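Local coordinates for DNA-binding protein (Sulfolobus solfataricus, PDB 3IRB) that is of unknown function but combines a zinc ribbon with an OB-fold and may bind acyl-CoA, at residues S51-I56 / E65-K70; I133-F136 / L140-K143; E26-P31 / Q35-L40; P102-L107 / G123-G128; G47-C50 / R55-V58. All blocks are in the same frame, centred on the assembly; numbering follows the deposited sequence. Where two conformers were deposited one is given.

Interaction 1. Residues S51-I56 / E65-K70; sequences SKCGRI and EHCFVK. With ZN (zinc ion), chain C.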
# COMPACT_ATOMS: atom_id res chain seq x y z
N SER A 51 5.08 -12.86 -16.88
CA SER A 51 5.82 -12.94 -18.12
C SER A 51 4.88 -13.12 -19.30
O SER A 51 5.27 -12.88 -20.44
CB SER A 51 6.83 -14.07 -18.08
OG SER A 51 7.78 -13.84 -17.05
N LYS A 52 3.66 -13.58 -19.03
CA LYS A 52 2.73 -13.87 -20.12
C LYS A 52 1.96 -12.64 -20.58
O LYS A 52 1.76 -12.47 -21.79
CB LYS A 52 1.73 -14.97 -19.74
CG LYS A 52 1.10 -15.57 -20.99
CD LYS A 52 0.49 -16.93 -20.81
CE LYS A 52 0.25 -17.57 -22.18
NZ LYS A 52 -0.86 -18.58 -22.14
N CYS A 53 1.57 -11.78 -19.64
CA CYS A 53 0.83 -10.55 -20.02
C CYS A 53 1.58 -9.27 -19.68
O CYS A 53 1.13 -8.17 -20.05
CB CYS A 53 -0.53 -10.54 -19.33
SG CYS A 53 -0.46 -10.40 -17.51
N GLY A 54 2.71 -9.39 -18.99
CA GLY A 54 3.49 -8.22 -18.64
C GLY A 54 2.92 -7.35 -17.52
O GLY A 54 3.51 -6.35 -17.21
N ARG A 55 1.77 -7.69 -16.94
CA ARG A 55 1.24 -6.92 -15.80
C ARG A 55 2.20 -6.96 -14.62
O ARG A 55 2.75 -8.04 -14.30
CB ARG A 55 -0.10 -7.50 -15.37
CG ARG A 55 -1.24 -7.24 -16.36
CD ARG A 55 -2.53 -7.82 -15.81
NE ARG A 55 -3.68 -7.49 -16.64
CZ ARG A 55 -4.04 -8.13 -17.75
NH1 ARG A 55 -3.33 -9.16 -18.21
NH2 ARG A 55 -5.11 -7.72 -18.42
N ILE A 56 2.38 -5.81 -13.96
CA ILE A 56 3.16 -5.71 -12.75
C ILE A 56 2.21 -5.51 -11.58
O ILE A 56 1.35 -4.67 -11.67
CB ILE A 56 4.17 -4.55 -12.84
CG1 ILE A 56 5.17 -4.79 -13.98
CG2 ILE A 56 4.92 -4.42 -11.55
CD1 ILE A 56 6.09 -3.57 -14.27
N GLU A 65 -3.94 -14.29 -12.13
CA GLU A 65 -5.27 -14.89 -12.38
C GLU A 65 -5.84 -14.52 -13.77
O GLU A 65 -6.75 -15.20 -14.24
CB GLU A 65 -6.27 -14.51 -11.26
CG GLU A 65 -7.73 -15.01 -11.44
CD GLU A 65 -7.92 -16.53 -11.52
OE1 GLU A 65 -6.95 -17.31 -11.38
OE2 GLU A 65 -9.07 -16.96 -11.73
N HIS A 66 -5.28 -13.50 -14.42
CA HIS A 66 -5.62 -13.16 -15.81
C HIS A 66 -5.15 -14.22 -16.77
O HIS A 66 -5.90 -14.62 -17.65
CB HIS A 66 -5.02 -11.81 -16.20
CG HIS A 66 -5.58 -10.68 -15.40
ND1 HIS A 66 -4.80 -9.88 -14.59
CD2 HIS A 66 -6.85 -10.22 -15.28
CE1 HIS A 66 -5.57 -8.98 -14.00
NE2 HIS A 66 -6.82 -9.16 -14.41
N CYS A 67 -3.90 -14.68 -16.60
CA CYS A 67 -3.30 -15.67 -17.49
C CYS A 67 -3.36 -17.11 -16.98
O CYS A 67 -3.10 -18.02 -17.75
CB CYS A 67 -1.82 -15.34 -17.71
SG CYS A 67 -1.52 -13.73 -18.47
N PHE A 68 -3.69 -17.31 -15.70
CA PHE A 68 -3.67 -18.63 -15.04
C PHE A 68 -2.29 -19.28 -15.04
O PHE A 68 -2.15 -20.44 -15.40
CB PHE A 68 -4.71 -19.58 -15.66
CG PHE A 68 -6.05 -18.96 -15.81
CD1 PHE A 68 -6.79 -18.59 -14.69
CD2 PHE A 68 -6.58 -18.71 -17.07
CE1 PHE A 68 -8.03 -17.99 -14.82
CE2 PHE A 68 -7.83 -18.11 -17.21
CZ PHE A 68 -8.55 -17.75 -16.08
N VAL A 69 -1.27 -18.50 -14.67
CA VAL A 69 0.11 -18.96 -14.65
C VAL A 69 0.84 -18.37 -13.44
O VAL A 69 0.49 -17.27 -12.93
CB VAL A 69 0.90 -18.54 -15.92
CG1 VAL A 69 0.29 -19.14 -17.18
CG2 VAL A 69 0.98 -17.06 -16.01
N LYS A 70 1.83 -19.12 -12.99
CA LYS A 70 2.74 -18.71 -11.94
C LYS A 70 3.56 -17.47 -12.39
O LYS A 70 3.92 -17.35 -13.57
CB LYS A 70 3.70 -19.89 -11.61
CG LYS A 70 4.03 -20.05 -10.15
CD LYS A 70 5.13 -19.11 -9.66
CE LYS A 70 5.13 -18.96 -8.14
ZN ZN C . -0.57 -12.55 -16.74
O HOH W 1 4.19 -15.34 -15.47
O HOH W 2 -3.04 -17.85 -20.39
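The guanidinium of Arg-55 overlaps the imidazole of His-66 in an offset stack, with centres 3.9 Å apart and planes inclined by 27°. Arg-55 NE comes near His-66 ND1, but it approaches over the ring face, at an angle too poor for a hydrogen bond, and its stronger partner is Glu-114, in a salt bridge. NH1 is used differently. Lying almost in the guanidinium plane, Cys-53 SG accepts from it at 3.2 Å with an N-H...S angle of 155°. Arg-55 N also donates to that sulfur, over 3.6 Å, so two N-H groups are likely to temper the charge of one thiolate. A leucine at Arg-55 would probably deprive Cys-53 SG of its guanidinium donor, leave Glu-114 without its mate and set the His-66 ring freer to turn.

Cys-53 SG is wedged between its own backbone N and carbonyl carbon (chi1 66°), which aims it at the zinc ion. Cys-67 SG meets the metal from the other segment, and each sulfur lies 2.3 Å from it. Lys-52 runs its extended chain past Cys-67, with CB 3.7 Å from SG, and a water joins Lys-52 NZ to Cys-67 O. A second water ties Ser-51 N to Lys-70 O. With Cys-50 and Cys-64 completing the four-sulfur site, the two loops are the paired CxxC knuckles of a rubredoxin-like zinc ribbon.

Interaction 2. Residues I133-F136 / L140-K143; sequences ILSF and LRVK. With SO4 (sulfate ion), chain E.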
# COMPACT_ATOMS: atom_id res chain seq x y z
N ILE A 133 6.83 8.22 0.60
CA ILE A 133 6.78 7.21 1.66
C ILE A 133 7.69 7.59 2.81
O ILE A 133 8.89 7.74 2.61
CB ILE A 133 7.16 5.81 1.12
CG1 ILE A 133 6.17 5.38 0.03
CG2 ILE A 133 7.20 4.80 2.27
CD1 ILE A 133 6.69 4.31 -0.89
N LEU A 134 7.12 7.78 4.00
CA LEU A 134 7.88 8.12 5.21
C LEU A 134 8.30 6.87 5.98
O LEU A 134 9.35 6.85 6.60
CB LEU A 134 7.03 9.02 6.12
CG LEU A 134 6.66 10.40 5.55
CD1 LEU A 134 5.99 11.24 6.62
CD2 LEU A 134 7.93 11.09 5.04
N SER A 135 7.46 5.84 5.96
CA SER A 135 7.74 4.59 6.71
C SER A 135 7.35 3.38 5.89
O SER A 135 6.23 3.32 5.36
CB SER A 135 6.98 4.56 8.04
OG SER A 135 7.12 3.31 8.72
N PHE A 136 8.27 2.41 5.83
CA PHE A 136 8.06 1.16 5.12
C PHE A 136 7.64 0.01 6.07
O PHE A 136 7.55 -1.13 5.65
CB PHE A 136 9.37 0.79 4.39
CG PHE A 136 9.71 1.75 3.28
CD1 PHE A 136 10.37 2.94 3.55
CD2 PHE A 136 9.38 1.46 1.97
CE1 PHE A 136 10.69 3.83 2.53
CE2 PHE A 136 9.67 2.35 0.93
CZ PHE A 136 10.35 3.54 1.22
N LEU A 140 2.04 1.08 5.67
CA LEU A 140 2.90 2.19 5.29
C LEU A 140 2.29 3.56 5.64
O LEU A 140 1.07 3.74 5.70
CB LEU A 140 3.25 2.15 3.82
CG LEU A 140 4.39 1.17 3.43
CD1 LEU A 140 3.97 -0.24 3.65
CD2 LEU A 140 4.88 1.35 1.98
N ARG A 141 3.18 4.52 5.87
CA ARG A 141 2.83 5.91 6.08
C ARG A 141 3.45 6.75 4.97
O ARG A 141 4.66 6.66 4.69
CB ARG A 141 3.38 6.46 7.40
CG ARG A 141 2.85 5.83 8.69
CD ARG A 141 3.23 6.72 9.91
NE ARG A 141 4.67 6.71 10.20
CZ ARG A 141 5.51 7.73 10.02
NH1 ARG A 141 5.09 8.88 9.54
NH2 ARG A 141 6.79 7.57 10.30
N VAL A 142 2.62 7.62 4.40
CA VAL A 142 3.05 8.50 3.34
C VAL A 142 2.65 9.93 3.69
O VAL A 142 1.77 10.16 4.53
CB VAL A 142 2.45 8.10 1.98
CG1 VAL A 142 2.65 6.62 1.72
CG2 VAL A 142 0.97 8.50 1.88
N LYS A 143 3.31 10.90 3.07
CA LYS A 143 2.89 12.28 3.21
C LYS A 143 2.69 12.89 1.84
O LYS A 143 3.30 12.46 0.86
CB LYS A 143 3.90 13.09 4.00
CG LYS A 143 5.19 13.40 3.27
CD LYS A 143 5.79 14.71 3.77
CE LYS A 143 7.26 14.84 3.35
NZ LYS A 143 7.80 16.24 3.55
S SO4 E . 7.50 4.39 11.85
O1 SO4 E . 8.14 5.66 11.58
O2 SO4 E . 7.70 3.99 13.24
O3 SO4 E . 8.12 3.36 11.01
O4 SO4 E . 6.06 4.45 11.55
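Leu-134 and Ser-135 both give their backbone N-H to the single carbonyl of Arg-141. Leu-134 N is 2.8 Å from Arg-141 O and Ser-135 N is 3.2 Å from it. The return bond, Arg-141 N to Ser-135 O, is weak. Two residues facing one make a classic beta bulge, which shifts the register beyond the non-hydrogen-bonded pair Ile-133 and Val-142.

Polar side-chain contacts gather on the Ser-135 and Arg-141 face. A sulfate, probably from the crystallisation liquor, sits at the edge of the guanidinium: Arg-141 NE reaches sulfate O4 at 3.0 Å with a nearly straight 167° bond, and NH2 reaches O1 at 2.7 Å. Ser-135 OG, anti to its own N (chi1 174°), donates to O3 over a distance so short that its value is doubtful. The bend of the arginine at chi3 also lays NH1 across Leu-134. On this side too, Leu-134 crosses Lys-143 at about a right angle, CD1 touching the lysine CB at 3.8 Å; the ammonium goes on to Asp-145.

This hairpin, of strands 132-135 and 141-144, belongs to the OB-fold part of the chain, where 141-144 runs parallel to strand 114-123.

Apolar packing occupies the other face. Ile-133 CG1 meets Val-142 CG1 at 4.1 Å, and Ile-133 CG2 sits over the centre of the Phe-136 ring, 3.5 Å above its plane, while also approaching Leu-140 CD2.

Interaction 3. Residues E26-P31 / Q35-L40; sequences EYTVGP and QFFNGL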
# COMPACT_ATOMS: atom_id res chain seq x y z
N GLU A 26 -2.50 -11.83 4.67
CA GLU A 26 -2.90 -12.33 3.35
C GLU A 26 -1.78 -12.16 2.33
O GLU A 26 -1.45 -13.10 1.63
CB GLU A 26 -4.19 -11.67 2.86
CG GLU A 26 -5.41 -12.11 3.72
CD GLU A 26 -6.71 -11.34 3.45
OE1 GLU A 26 -6.77 -10.60 2.43
OE2 GLU A 26 -7.66 -11.49 4.25
N TYR A 27 -1.17 -10.97 2.29
CA TYR A 27 -0.04 -10.70 1.38
C TYR A 27 1.21 -11.51 1.71
O TYR A 27 2.06 -11.70 0.85
CB TYR A 27 0.33 -9.22 1.40
CG TYR A 27 -0.72 -8.33 0.73
CD1 TYR A 27 -1.14 -8.57 -0.57
CD2 TYR A 27 -1.27 -7.25 1.41
CE1 TYR A 27 -2.11 -7.78 -1.17
CE2 TYR A 27 -2.22 -6.44 0.81
CZ TYR A 27 -2.64 -6.71 -0.46
OH TYR A 27 -3.59 -5.89 -1.03
N THR A 28 1.35 -11.92 2.96
CA THR A 28 2.60 -12.56 3.41
C THR A 28 2.81 -13.94 2.87
O THR A 28 3.95 -14.34 2.67
CB THR A 28 2.65 -12.67 4.94
OG1 THR A 28 2.62 -11.35 5.49
CG2 THR A 28 3.94 -13.39 5.40
N VAL A 29 1.71 -14.65 2.63
CA VAL A 29 1.76 -16.02 2.19
C VAL A 29 2.55 -16.18 0.89
O VAL A 29 2.33 -15.45 -0.08
CB VAL A 29 0.30 -16.57 2.00
CG1 VAL A 29 0.30 -17.89 1.27
CG2 VAL A 29 -0.40 -16.68 3.31
N GLY A 30 3.45 -17.17 0.85
CA GLY A 30 4.13 -17.52 -0.36
C GLY A 30 5.41 -16.74 -0.62
O GLY A 30 5.74 -15.81 0.09
N PRO A 31 6.14 -17.15 -1.66
CA PRO A 31 7.47 -16.57 -1.91
C PRO A 31 7.39 -15.10 -2.35
O PRO A 31 8.30 -14.34 -2.03
CB PRO A 31 8.05 -17.47 -3.03
CG PRO A 31 6.85 -18.16 -3.64
CD PRO A 31 5.87 -18.33 -2.49
N GLN A 35 9.23 -11.84 -0.68
CA GLN A 35 9.99 -10.81 -1.42
C GLN A 35 9.47 -9.43 -1.08
O GLN A 35 10.23 -8.50 -0.87
CB GLN A 35 9.86 -10.97 -2.94
CG GLN A 35 10.70 -12.07 -3.57
CD GLN A 35 12.18 -11.92 -3.29
OE1 GLN A 35 12.80 -10.92 -3.63
NE2 GLN A 35 12.76 -12.93 -2.66
N PHE A 36 8.16 -9.28 -1.07
CA PHE A 36 7.57 -7.99 -0.75
C PHE A 36 8.01 -7.48 0.62
O PHE A 36 8.49 -6.36 0.75
CB PHE A 36 6.05 -8.03 -0.84
CG PHE A 36 5.41 -6.73 -0.55
CD1 PHE A 36 5.52 -5.67 -1.44
CD2 PHE A 36 4.71 -6.55 0.64
CE1 PHE A 36 4.93 -4.44 -1.14
CE2 PHE A 36 4.12 -5.36 0.94
CZ PHE A 36 4.23 -4.29 0.07
N PHE A 37 7.78 -8.28 1.66
CA PHE A 37 8.08 -7.83 3.03
C PHE A 37 9.58 -7.70 3.30
O PHE A 37 10.01 -6.80 4.04
CB PHE A 37 7.37 -8.71 4.07
CG PHE A 37 5.90 -8.41 4.13
CD1 PHE A 37 5.44 -7.27 4.80
CD2 PHE A 37 5.00 -9.17 3.41
CE1 PHE A 37 4.11 -6.95 4.79
CE2 PHE A 37 3.67 -8.85 3.40
CZ PHE A 37 3.22 -7.75 4.09
N ASN A 38 10.39 -8.57 2.69
CA ASN A 38 11.83 -8.35 2.69
C ASN A 38 12.22 -7.04 2.03
O ASN A 38 13.10 -6.34 2.52
CB ASN A 38 12.57 -9.51 2.03
CG ASN A 38 12.63 -10.73 2.91
OD1 ASN A 38 12.37 -10.64 4.12
ND2 ASN A 38 12.98 -11.88 2.33
N GLY A 39 11.57 -6.72 0.92
CA GLY A 39 11.80 -5.45 0.22
C GLY A 39 11.53 -4.24 1.10
O GLY A 39 12.31 -3.28 1.11
N LEU A 40 10.43 -4.28 1.84
CA LEU A 40 10.07 -3.18 2.75
C LEU A 40 11.16 -2.93 3.81
O LEU A 40 11.45 -1.77 4.17
CB LEU A 40 8.75 -3.47 3.45
CG LEU A 40 7.47 -3.42 2.61
CD1 LEU A 40 6.25 -3.68 3.49
CD2 LEU A 40 7.30 -2.13 1.79
O HOH W 3 10.73 -15.20 -1.53
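Phe-37 turns its ring toward the end of the preceding helix, where Tyr-27 and Thr-28 receive it. The contact thus closes the short turn between two consecutive helices, 12-28 and 30-41, ahead of the zinc-ribbon strands.

The apolar part centres on Phe-37 CE2. Tyr-27 CB approaches this atom at 3.9 Å, at the ring edge and near its plane, whereas the phenol of Tyr-27 leads off toward Pro-59. Within the second helix the edge of Phe-36 is directed at one face of Phe-37, CD2 lying 3.7 Å above the centre of the ring in an edge-to-face arrangement. Phe-37 CG is anti to the carbonyl carbon (chi1 -75°), which carries the ring across to the first helix. Replacing Phe-37 by an alanine is likely to open a gap between the helices and leave the Phe-36 edge without the ring it packs on.

Polar atoms contribute in two places. Thr-28 OG1 rests 3.4 Å from Phe-37 CE2, obliquely to the ring, but its hydrogen bond goes back to Arg-24 O in its own helix. At the start of the second helix, Gln-35 N donates to Pro-31 O at 3.0 Å, an ordinary helical bond. A water adds a second grip on the same carbonyl: it donates to Pro-31 O at 2.6 Å and accepts from Gln-35 NE2, which a bend at chi2 (-57°) brings within reach.

Interaction 4. Residues P102-L107 / G123-G128; sequences PVYIAL and GNVKVG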
# COMPACT_ATOMS: atom_id res chain seq x y z
N PRO A 102 -5.56 15.69 10.62
CA PRO A 102 -6.40 14.54 10.28
C PRO A 102 -5.59 13.40 9.72
O PRO A 102 -4.52 13.60 9.08
CB PRO A 102 -7.32 15.09 9.18
CG PRO A 102 -7.34 16.54 9.38
CD PRO A 102 -6.00 16.92 9.96
N VAL A 103 -6.10 12.19 9.95
CA VAL A 103 -5.51 10.98 9.42
C VAL A 103 -6.28 10.59 8.17
O VAL A 103 -7.52 10.59 8.15
CB VAL A 103 -5.57 9.84 10.44
CG1 VAL A 103 -5.17 8.51 9.79
CG2 VAL A 103 -4.69 10.17 11.64
N TYR A 104 -5.55 10.29 7.12
CA TYR A 104 -6.19 9.86 5.89
C TYR A 104 -5.92 8.37 5.71
O TYR A 104 -4.81 7.92 5.93
CB TYR A 104 -5.63 10.63 4.72
CG TYR A 104 -5.87 12.11 4.74
CD1 TYR A 104 -5.07 12.95 5.52
CD2 TYR A 104 -6.87 12.69 3.98
CE1 TYR A 104 -5.27 14.31 5.54
CE2 TYR A 104 -7.06 14.07 3.99
CZ TYR A 104 -6.26 14.86 4.79
OH TYR A 104 -6.43 16.22 4.83
N ILE A 105 -6.92 7.62 5.24
CA ILE A 105 -6.71 6.25 4.83
C ILE A 105 -6.74 6.36 3.30
O ILE A 105 -7.76 6.79 2.74
CB ILE A 105 -7.82 5.30 5.34
CG1 ILE A 105 -8.04 5.44 6.85
CG2 ILE A 105 -7.49 3.86 4.96
CD1 ILE A 105 -6.80 5.18 7.77
N ALA A 106 -5.63 6.03 2.65
CA ALA A 106 -5.50 6.23 1.19
C ALA A 106 -5.16 4.95 0.47
O ALA A 106 -4.45 4.11 1.00
CB ALA A 106 -4.42 7.29 0.89
N LEU A 107 -5.66 4.82 -0.76
CA LEU A 107 -5.11 3.85 -1.71
C LEU A 107 -4.04 4.53 -2.52
O LEU A 107 -4.29 5.51 -3.23
CB LEU A 107 -6.18 3.35 -2.65
CG LEU A 107 -5.70 2.28 -3.63
CD1 LEU A 107 -5.11 1.10 -2.89
CD2 LEU A 107 -6.88 1.89 -4.53
N GLY A 123 -0.88 15.27 5.57
CA GLY A 123 -0.52 16.45 4.84
C GLY A 123 -1.68 17.04 4.03
O GLY A 123 -2.85 16.89 4.38
N ASN A 124 -1.32 17.71 2.95
CA ASN A 124 -2.27 18.38 2.05
C ASN A 124 -2.77 17.39 1.03
O ASN A 124 -2.59 17.57 -0.17
CB ASN A 124 -1.60 19.58 1.40
CG ASN A 124 -1.26 20.62 2.40
OD1 ASN A 124 -2.04 20.90 3.31
ND2 ASN A 124 -0.07 21.21 2.25
N VAL A 125 -3.41 16.34 1.54
CA VAL A 125 -3.84 15.21 0.72
C VAL A 125 -4.97 15.63 -0.24
O VAL A 125 -5.92 16.28 0.16
CB VAL A 125 -4.31 14.05 1.59
CG1 VAL A 125 -4.87 12.89 0.72
CG2 VAL A 125 -3.14 13.52 2.45
N LYS A 126 -4.81 15.29 -1.51
CA LYS A 126 -5.91 15.38 -2.47
C LYS A 126 -5.70 14.29 -3.49
O LYS A 126 -4.59 13.76 -3.65
CB LYS A 126 -6.04 16.77 -3.12
CG LYS A 126 -4.82 17.35 -3.79
CD LYS A 126 -5.01 18.79 -4.37
CE LYS A 126 -5.07 19.87 -3.34
NZ LYS A 126 -5.07 21.28 -3.93
N VAL A 127 -6.78 13.96 -4.20
CA VAL A 127 -6.70 12.91 -5.19
C VAL A 127 -5.73 13.33 -6.30
O VAL A 127 -5.72 14.49 -6.74
CB VAL A 127 -8.12 12.51 -5.71
CG1 VAL A 127 -8.81 13.62 -6.51
CG2 VAL A 127 -8.03 11.24 -6.49
N GLY A 128 -4.89 12.38 -6.70
CA GLY A 128 -3.89 12.59 -7.73
C GLY A 128 -2.54 13.09 -7.25
O GLY A 128 -1.59 13.10 -8.00
O HOH W 4 -3.00 15.57 7.89
O HOH W 5 -4.63 17.84 6.13
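Val-125 sits squarely on one face of the Tyr-104 ring. Its CB lies 3.7 Å from the centroid of that ring and 11° off the normal, a CH-pi contact over the middle of the aromatic system. Both methyls lie over that same face, CG1 3.8 Å from Tyr-104 CD2 and CG2 3.7 Å from Tyr-104 CD1. With CG1 anti to the backbone N (chi1 175°), the valine lays both branches along the ring.

The hydroxyl end is linked through solvent. Tyr-104 OH stays 3.7 Å from Gly-123 O, too far for a direct bond, and a water fills the step, 2.7 Å from Tyr-104 OH and donating to Gly-123 O. A second water donates to Pro-102 O and accepts from Gly-123 N. Both waters lie at the edge of the tyrosine ring, in its plane.

These parts belong to the OB-fold region, where strand 98-109 pairs antiparallel with both 83-92 and 114-123, and the loop that follows strand 114-123 brings Val-125 against Tyr-104. An inverse gamma turn centred on Asn-124, with a weak Val-125 N to Gly-123 O bond, shapes that loop, and Asn-124 ND2 holds Asp-145 OXT at the chain end. Further out, Tyr-104 is positioned by Ala-121 and Ile-89 on its neighbouring strands, and its ring meets that of Tyr-87 with the planes steeply inclined.

Interaction 5. Residues G47-C50 / R55-V58; sequences GSKC and RIFV. With ZN (zinc ion), chain C.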
# COMPACT_ATOMS: atom_id res chain seq x y z
N GLY A 47 7.37 -5.46 -6.60
CA GLY A 47 6.22 -6.02 -7.27
C GLY A 47 6.66 -7.26 -8.01
O GLY A 47 7.85 -7.63 -7.97
N SER A 48 5.70 -7.93 -8.64
CA SER A 48 6.04 -9.04 -9.51
C SER A 48 5.45 -8.80 -10.89
O SER A 48 4.44 -8.08 -11.04
CB SER A 48 5.53 -10.34 -8.91
OG SER A 48 4.15 -10.34 -8.87
N LYS A 49 6.06 -9.42 -11.90
CA LYS A 49 5.67 -9.16 -13.27
C LYS A 49 5.38 -10.46 -13.98
O LYS A 49 6.27 -11.29 -14.13
CB LYS A 49 6.75 -8.38 -14.02
CG LYS A 49 6.42 -8.11 -15.47
CD LYS A 49 7.55 -7.36 -16.22
CE LYS A 49 7.05 -6.84 -17.56
NZ LYS A 49 8.08 -6.06 -18.29
N CYS A 50 4.13 -10.62 -14.41
CA CYS A 50 3.74 -11.79 -15.18
C CYS A 50 4.42 -11.77 -16.54
O CYS A 50 4.37 -10.78 -17.28
CB CYS A 50 2.22 -11.87 -15.37
SG CYS A 50 1.65 -13.21 -16.35
N ARG A 55 1.77 -7.69 -16.94
CA ARG A 55 1.24 -6.92 -15.80
C ARG A 55 2.20 -6.96 -14.62
O ARG A 55 2.75 -8.04 -14.30
CB ARG A 55 -0.10 -7.50 -15.37
CG ARG A 55 -1.24 -7.24 -16.36
CD ARG A 55 -2.53 -7.82 -15.81
NE ARG A 55 -3.68 -7.49 -16.64
CZ ARG A 55 -4.04 -8.13 -17.75
NH1 ARG A 55 -3.33 -9.16 -18.21
NH2 ARG A 55 -5.11 -7.72 -18.42
N ILE A 56 2.38 -5.81 -13.96
CA ILE A 56 3.16 -5.71 -12.75
C ILE A 56 2.21 -5.51 -11.58
O ILE A 56 1.35 -4.67 -11.67
CB ILE A 56 4.17 -4.55 -12.84
CG1 ILE A 56 5.17 -4.79 -13.98
CG2 ILE A 56 4.92 -4.42 -11.55
CD1 ILE A 56 6.09 -3.57 -14.27
N PHE A 57 2.34 -6.33 -10.53
CA PHE A 57 1.42 -6.32 -9.41
C PHE A 57 2.14 -5.83 -8.18
O PHE A 57 3.28 -6.21 -7.92
CB PHE A 57 0.89 -7.72 -9.08
CG PHE A 57 0.15 -8.36 -10.21
CD1 PHE A 57 -1.21 -8.14 -10.38
CD2 PHE A 57 0.83 -9.15 -11.13
CE1 PHE A 57 -1.91 -8.71 -11.40
CE2 PHE A 57 0.13 -9.73 -12.18
CZ PHE A 57 -1.25 -9.51 -12.32
N VAL A 58 1.45 -5.01 -7.39
CA VAL A 58 1.95 -4.61 -6.08
C VAL A 58 0.79 -4.79 -5.08
O VAL A 58 -0.34 -4.46 -5.40
CB VAL A 58 2.48 -3.15 -6.09
CG1 VAL A 58 1.33 -2.12 -6.27
CG2 VAL A 58 3.34 -2.88 -4.85
ZN ZN C . -0.57 -12.55 -16.74
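Ser-48 and Phe-57 exchange two backbone hydrogen bonds, with Phe-57 N 2.8 Å from Ser-48 O and Ser-48 N 3.1 Å from Phe-57 O. Two residues further on, Cys-50 N donates to Arg-55 O at 2.9 Å. This bond closes the hairpin just where the chain turns into the metal loop. The same carbonyls take CA-H...O contacts as well: Ile-56 CA lies 3.2 Å from Ser-48 O, and Lys-49 CA 3.3 Å from Arg-55 O. Gly-47 CA approaches Phe-57 O to 3.0 Å, close enough that a side chain at Gly-47 would run into that oxygen.

Cys-50 SG, placed anti to its backbone N (chi1 177°), binds the zinc ion shared with Cys-53, Cys-64 and Cys-67. The antiparallel pair is thus the first beta hairpin of the zinc ribbon, its open turn carrying two of the four ligands.

Packing differs on the two faces. On one, the ring of Phe-57 directs its edge at Cys-50 CB, 4.4 Å from CE2, with Ile-71 beside it; Ser-48 OG turns away to bond Arg-61 O. On the other, the extended Lys-49 lays CG 3.8 Å from Ile-56 CG1 before its ammonium end leads off.

How the interactions relate
Interactions 1 and 5 meet at the zinc site and supply three of its four cysteines. They share Arg-55 and Ile-56, touch through Cys-67 and Cys-50 sulfurs, and differ in burial: interaction 5 is a partly buried hairpin held by backbone bonds, interaction 1 a surface contact of loops held by metal, stacking and water. Interactions 2 and 4 lie in the OB-fold part, on the far side of the chain's centre from the metal. There a bulged hairpin with apolar and polar faces contrasts with a lone tyrosine-valine contact bridged by waters. Interaction 3 is the helical contact, at the surface; it touches interaction 2 through Leu-40, which packs on Phe-136 and Leu-140.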